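Local coordinates for J domain-containing protein required for chloroplast accumulation response 1 (Arabidopsis thaliana, PDB 3AG7), which is required for chloroplast photorelocation movement, which depends on its J-domain co-chaperone activity, and modulates the distribution, appearance and disappearance of chloroplast actin filaments, at residues Ser28-Ser31 with Thr32-Tyr35; Lys9-Asp12 with Ala13-Lys17. All coordinates share one frame; numbering follows the deposited sequence.

Interaction 1 of 2, residues Ser28-Ser31 with Thr32-Tyr35; sequences SLLS and TLQY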
ATOM      1  N   SER A  28       3.531   9.323   3.668  1.00  9.95           N
ATOM      2  CA  SER A  28       2.630   8.911   4.776  1.00  9.73           C
ATOM      3  C   SER A  28       2.174   7.452   4.628  1.00 10.09           C
ATOM      4  O   SER A  28       2.106   6.704   5.624  1.00 10.34           O
ATOM      5  CB  SER A  28       1.391   9.811   4.836  1.00 11.47           C
ATOM      6  OG  SER A  28       1.717  11.151   5.224  1.00 10.38           O
ATOM      7  N   LEU A  29       1.860   7.069   3.395  1.00 11.50           N
ATOM      8  CA  LEU A  29       1.452   5.675   3.093  1.00  9.30           C
ATOM      9  C   LEU A  29       2.648   4.732   3.166  1.00  8.75           C
ATOM     10  O   LEU A  29       2.592   3.736   3.875  1.00  9.87           O
ATOM     11  CB  LEU A  29       0.821   5.577   1.713  1.00  9.53           C
ATOM     12  CG  LEU A  29      -0.434   6.441   1.500  1.00 11.33           C
ATOM     13  CD1 LEU A  29      -0.828   6.398   0.018  1.00 11.71           C
ATOM     14  CD2 LEU A  29      -1.624   6.020   2.435  1.00 10.23           C
ATOM     15  N   LEU A  30       3.735   5.064   2.478  1.00  9.14           N
ATOM     16  CA  LEU A  30       4.923   4.169   2.452  1.00  7.57           C
ATOM     17  C   LEU A  30       5.532   3.904   3.857  1.00  9.31           C
ATOM     18  O   LEU A  30       5.915   2.768   4.164  1.00  9.51           O
ATOM     19  CB  LEU A  30       6.025   4.695   1.520  1.00 10.35           C
ATOM     20  CG  LEU A  30       5.724   4.727   0.016  1.00  9.13           C
ATOM     21  CD1 LEU A  30       6.845   5.526  -0.741  1.00 11.82           C
ATOM     22  CD2 LEU A  30       5.552   3.291  -0.518  1.00 14.42           C
ATOM     23  N   SER A  31       5.616   4.946   4.672  1.00  8.78           N
ATOM     24  CA  SER A  31       6.209   4.884   6.004  1.00 10.53           C
ATOM     25  C   SER A  31       5.325   4.110   7.014  1.00 11.15           C
ATOM     26  O   SER A  31       5.751   3.860   8.158  1.00 10.63           O
ATOM     27  CB  SER A  31       6.521   6.297   6.546  1.00  9.17           C
ATOM     28  OG  SER A  31       5.324   6.993   6.801  1.00 10.65           O
ATOM     29  N   THR A  32       4.109   3.769   6.611  1.00  8.33           N
ATOM     30  CA  THR A  32       3.163   3.071   7.499  1.00  9.79           C
ATOM     31  C   THR A  32       2.546   1.785   6.897  1.00 10.80           C
ATOM     32  O   THR A  32       1.639   1.199   7.494  1.00 11.12           O
ATOM     33  CB  THR A  32       1.988   3.976   7.955  1.00 10.64           C
ATOM     34  OG1 THR A  32       1.202   4.405   6.816  1.00 12.60           O
ATOM     35  CG2 THR A  32       2.501   5.164   8.773  1.00 12.80           C
ATOM     36  N   LEU A  33       3.123   1.274   5.809  1.00 10.87           N
ATOM     37  CA  LEU A  33       2.591   0.050   5.192  1.00 12.16           C
ATOM     38  C   LEU A  33       2.589  -1.168   6.102  1.00 13.00           C
ATOM     39  O   LEU A  33       1.761  -2.054   5.924  1.00 11.79           O
ATOM     40  CB  LEU A  33       3.330  -0.297   3.896  1.00 12.88           C
ATOM     41  CG  LEU A  33       2.847   0.431   2.637  1.00 12.04           C
ATOM     42  CD1 LEU A  33       3.787   0.051   1.524  1.00 15.16           C
ATOM     43  CD2 LEU A  33       1.404   0.046   2.278  1.00 12.72           C
ATOM     44  N   GLN A  34       3.464  -1.182   7.104  1.00 13.13           N
ATOM     45  CA  GLN A  34       3.612  -2.335   8.005  1.00 14.09           C
ATOM     46  C   GLN A  34       2.392  -2.456   8.908  1.00 14.55           C
ATOM     47  O   GLN A  34       2.167  -3.497   9.531  1.00 15.05           O
ATOM     48  CB  GLN A  34       4.916  -2.224   8.819  1.00 13.63           C
ATOM     49  CG  GLN A  34       4.983  -1.033   9.748  1.00 15.27           C
ATOM     50  CD  GLN A  34       5.691   0.171   9.128  1.00 15.18           C
ATOM     51  OE1 GLN A  34       5.411   0.571   7.993  1.00 14.56           O
ATOM     52  NE2 GLN A  34       6.622   0.766   9.894  1.00 17.08           N
ATOM     53  N   TYR A  35       1.586  -1.400   8.919  1.00 12.29           N
ATOM     54  CA  TYR A  35       0.393  -1.352   9.766  1.00 13.14           C
ATOM     55  C   TYR A  35      -0.860  -1.761   8.995  1.00 12.83           C
ATOM     56  O   TYR A  35      -1.931  -1.843   9.570  1.00 14.37           O
ATOM     57  CB  TYR A  35       0.220   0.028  10.385  1.00 13.57           C
ATOM     58  CG  TYR A  35       1.324   0.352  11.369  1.00 17.24           C
ATOM     59  CD1 TYR A  35       1.383  -0.292  12.600  1.00 23.21           C
ATOM     60  CD2 TYR A  35       2.321   1.253  11.039  1.00 19.38           C
ATOM     61  CE1 TYR A  35       2.399  -0.028  13.490  1.00 27.93           C
ATOM     62  CE2 TYR A  35       3.347   1.519  11.917  1.00 24.26           C
ATOM     63  CZ  TYR A  35       3.383   0.880  13.138  1.00 31.15           C
ATOM     64  OH  TYR A  35       4.403   1.161  14.026  1.00 37.76           O
TER
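Thr32 turns its side chain back on Ser28 where helix 26-30 gives way to a turn. Its OG1 donates to the Ser28 carbonyl, with Thr32 OG1 to Ser28 O at 2.7 Å and the donor in the carbonyl plane. With chi1 at 62°, OG1 sits between the backbone N and the carbonyl carbon of its own residue, which points it back at Ser28 O. Thr32 N is hydrogen-bonded to Leu29 O at 3.1 Å. Thr32 itself lies within a type I beta turn from Leu30 to Leu33, which runs into the 3-10 segment 33-35.

The packed side is the leucine side. Leu33 CG lies 3.5 Å from Leu29 O, while Leu30 CD2 and Leu33 CD1 meet more lightly at 4.2 Å. Leu29 and Leu33 both press on Trp18 and on helix 80-100, and Leu30 and Leu33 share Ala64 of helix 54-68. On the looser, partly exposed side, Ser31 OG is hydrogen-bonded to Arg27 O, one turn earlier.

Lys22 NZ also bonds to Thr32 OG1, so this one hydroxyl, donating to Ser28 O and accepting from Lys22 NZ, ties the turn to the Lys22 loop.

Interaction 2 of 2, residues Lys9-Asp12 with Ala13-Lys17; sequences KNID and AKIRK
The Lys9 carbonyl accepts the Ala13 amide, with Ala13 N to Lys9 O at 2.9 Å. The same oxygen takes a second bond from a water, which in turn accepts from Arg16 NH2 at 2.9 Å, so the Arg16 side chain is linked through solvent to a backbone atom almost two turns back. Asn10 contributes through its backbone, with Lys14 N to Asn10 O at 3.0 Å; CB of Lys14 rests near that oxygen.

At Ile11 an apolar side-chain contact joins the backbone bond. Ile15 N is hydrogen-bonded to Ile11 O at 3.0 Å, and Ile11 CG2 touches Ile15 CD1 at 3.7 Å. The two isoleucines lie side by side and point the same way. These i to i+4 pairings are those of a regular alpha-helix, here helix 5-19 of this J-domain construct; its isoleucine face packs on Met85 of helix 80-100.

Asp12 closes the series. Arg16 N bonds to Asp12 O at 2.9 Å, and the Arg16 chain, bent at chi3 (-44°), folds its guanidinium back so that Asp12 O and Ala13 CA lie over one face. Charged atoms do not meet directly: Asp12 OD2 and Arg16 NH1 stand 4.9 Å apart. A second water gives a bond to Asp12 OD2 at 2.7 Å and receives a weak one from Arg16 NH1. Both waters lie at the edge of the guanidinium, in its plane, while Asp12 OD1 is hydrogen-bonded to Tyr84 OH of helix 80-100.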
ATOM      1  N   LYS A   9     -16.150  -6.167   4.206  1.00 11.08           N
ATOM      2  CA  LYS A   9     -16.469  -4.861   4.832  1.00 12.52           C
ATOM      3  C   LYS A   9     -15.498  -4.493   5.948  1.00 12.65           C
ATOM      4  O   LYS A   9     -15.139  -3.292   6.133  1.00 12.74           O
ATOM      5  CB  LYS A   9     -17.911  -4.834   5.338  1.00 10.70           C
ATOM      6  CG  LYS A   9     -18.968  -4.451   4.280  1.00 14.65           C
ATOM      7  CD  LYS A   9     -18.829  -5.126   2.904  1.00 19.16           C
ATOM      8  CE  LYS A   9     -19.555  -4.279   1.816  1.00 21.05           C
ATOM      9  NZ  LYS A   9     -19.860  -5.091   0.594  1.00 24.85           N
ATOM     10  N   ASN A  10     -15.028  -5.514   6.657  1.00 12.82           N
ATOM     11  CA  ASN A  10     -13.971  -5.348   7.688  1.00 14.20           C
ATOM     12  C   ASN A  10     -12.613  -4.914   7.143  1.00 13.44           C
ATOM     13  O   ASN A  10     -11.944  -4.070   7.728  1.00 14.19           O
ATOM     14  CB  ASN A  10     -13.796  -6.625   8.515  1.00 15.55           C
ATOM     15  CG  ASN A  10     -14.935  -6.852   9.493  1.00 17.08           C
ATOM     16  OD1 ASN A  10     -15.642  -5.920   9.876  1.00 24.79           O
ATOM     17  ND2 ASN A  10     -15.089  -8.078   9.931  1.00 19.05           N
ATOM     18  N   ILE A  11     -12.254  -5.452   5.987  1.00 12.06           N
ATOM     19  CA  ILE A  11     -11.083  -5.010   5.242  1.00 11.46           C
ATOM     20  C   ILE A  11     -11.268  -3.576   4.798  1.00 12.45           C
ATOM     21  O   ILE A  11     -10.376  -2.762   4.961  1.00 11.87           O
ATOM     22  CB  ILE A  11     -10.818  -5.941   4.026  1.00 11.94           C
ATOM     23  CG1 ILE A  11     -10.366  -7.333   4.532  1.00  9.94           C
ATOM     24  CG2 ILE A  11      -9.795  -5.285   3.033  1.00 12.12           C
ATOM     25  CD1 ILE A  11     -10.321  -8.435   3.376  1.00 10.79           C
ATOM     26  N   ASP A  12     -12.420  -3.261   4.219  1.00 11.38           N
ATOM     27  CA  ASP A  12     -12.701  -1.872   3.873  1.00 13.10           C
ATOM     28  C   ASP A  12     -12.473  -0.942   5.045  1.00 11.83           C
ATOM     29  O   ASP A  12     -11.869   0.141   4.899  1.00 13.21           O
ATOM     30  CB  ASP A  12     -14.161  -1.722   3.428  1.00 12.59           C
ATOM     31  CG  ASP A  12     -14.413  -2.290   2.051  1.00 18.76           C
ATOM     32  OD1 ASP A  12     -13.440  -2.459   1.284  1.00 17.02           O
ATOM     33  OD2 ASP A  12     -15.608  -2.509   1.728  1.00 18.41           O
ATOM     34  N   ALA A  13     -13.016  -1.312   6.196  1.00 12.80           N
ATOM     35  CA  ALA A  13     -12.950  -0.446   7.377  1.00 14.20           C
ATOM     36  C   ALA A  13     -11.515  -0.270   7.877  1.00 13.00           C
ATOM     37  O   ALA A  13     -11.106   0.824   8.256  1.00 13.53           O
ATOM     38  CB  ALA A  13     -13.841  -0.978   8.485  1.00 14.17           C
ATOM     39  N   LYS A  14     -10.735  -1.337   7.844  1.00 12.58           N
ATOM     40  CA  LYS A  14      -9.344  -1.217   8.265  1.00 12.54           C
ATOM     41  C   LYS A  14      -8.572  -0.329   7.318  1.00 12.81           C
ATOM     42  O   LYS A  14      -7.750   0.476   7.752  1.00 12.84           O
ATOM     43  CB  LYS A  14      -8.630  -2.551   8.447  1.00 11.80           C
ATOM     44  CG  LYS A  14      -7.245  -2.341   9.127  1.00 16.63           C
ATOM     45  CD  LYS A  14      -6.552  -3.652   9.380  1.00 22.52           C
ATOM     46  CE  LYS A  14      -5.304  -3.494  10.259  1.00 23.50           C
ATOM     47  NZ  LYS A  14      -4.655  -4.833  10.429  1.00 25.26           N
ATOM     48  N   ILE A  15      -8.846  -0.457   6.026  1.00 12.64           N
ATOM     49  CA  ILE A  15      -8.143   0.382   5.084  1.00 13.21           C
ATOM     50  C   ILE A  15      -8.519   1.854   5.258  1.00 13.54           C
ATOM     51  O   ILE A  15      -7.641   2.724   5.204  1.00 14.54           O
ATOM     52  CB  ILE A  15      -8.360  -0.071   3.644  1.00 12.68           C
ATOM     53  CG1 ILE A  15      -7.695  -1.444   3.466  1.00 13.57           C
ATOM     54  CG2 ILE A  15      -7.710   0.966   2.695  1.00 14.59           C
ATOM     55  CD1 ILE A  15      -8.113  -2.123   2.207  1.00 19.33           C
ATOM     56  N   ARG A  16      -9.797   2.120   5.550  1.00 14.42           N
ATOM     57  CA  ARG A  16     -10.258   3.510   5.813  1.00 15.07           C
ATOM     58  C   ARG A  16      -9.581   4.122   7.029  1.00 14.22           C
ATOM     59  O   ARG A  16      -9.144   5.279   6.978  1.00 16.91           O
ATOM     60  CB  ARG A  16     -11.783   3.583   5.987  1.00 14.72           C
ATOM     61  CG  ARG A  16     -12.562   3.608   4.676  1.00 20.91           C
ATOM     62  CD  ARG A  16     -14.075   3.778   4.941  1.00 25.70           C
ATOM     63  NE  ARG A  16     -14.605   2.949   6.034  1.00 31.74           N
ATOM     64  CZ  ARG A  16     -15.373   1.869   5.850  1.00 27.47           C
ATOM     65  NH1 ARG A  16     -15.681   1.488   4.635  1.00 23.70           N
ATOM     66  NH2 ARG A  16     -15.823   1.172   6.875  1.00 29.65           N
ATOM     67  N   LYS A  17      -9.462   3.347   8.103  1.00 13.03           N
ATOM     68  CA  LYS A  17      -8.883   3.822   9.354  1.00 15.35           C
ATOM     69  C   LYS A  17      -7.394   4.041   9.108  1.00 15.99           C
ATOM     70  O   LYS A  17      -6.854   5.079   9.465  1.00 15.45           O
ATOM     71  CB  LYS A  17      -9.144   2.834  10.497  1.00 17.33           C
ATOM     72  CG  LYS A  17      -8.310   3.045  11.749  1.00 23.85           C
ATOM     73  CD  LYS A  17      -8.219   1.774  12.633  1.00 30.05           C
ATOM     74  CE  LYS A  17      -7.643   0.521  11.911  1.00 34.50           C
ATOM     75  NZ  LYS A  17      -6.460   0.703  10.964  1.00 32.65           N
TER
HETATM   76  O   HOH W   1     -16.845  -1.377   5.825  1.00 21.46           O
HETATM   77  O   HOH W   2     -17.449  -0.826   2.854  1.00 24.38           O

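From the N terminus the chain first makes interaction 2, within helix 5-19, and then interaction 1, where helix 26-30 runs into the following turn. They stand in series: the first is complete before the second opens, and neither nests in nor crosses the other. Both are local, so neither closes a long loop. Their centres lie about 15 Å apart, yet they touch where Lys14 CE packs 3.8 Å from Tyr35 O. Helix 80-100 is common to both, meeting Ile11 and Ile15 through Met85, and Leu33 through Val89. Trp18, further along helix 5-19, reaches interaction 1, whose leucines also touch helix 54-68, so that this turn lies against helices 5-19, 54-68 and 80-100.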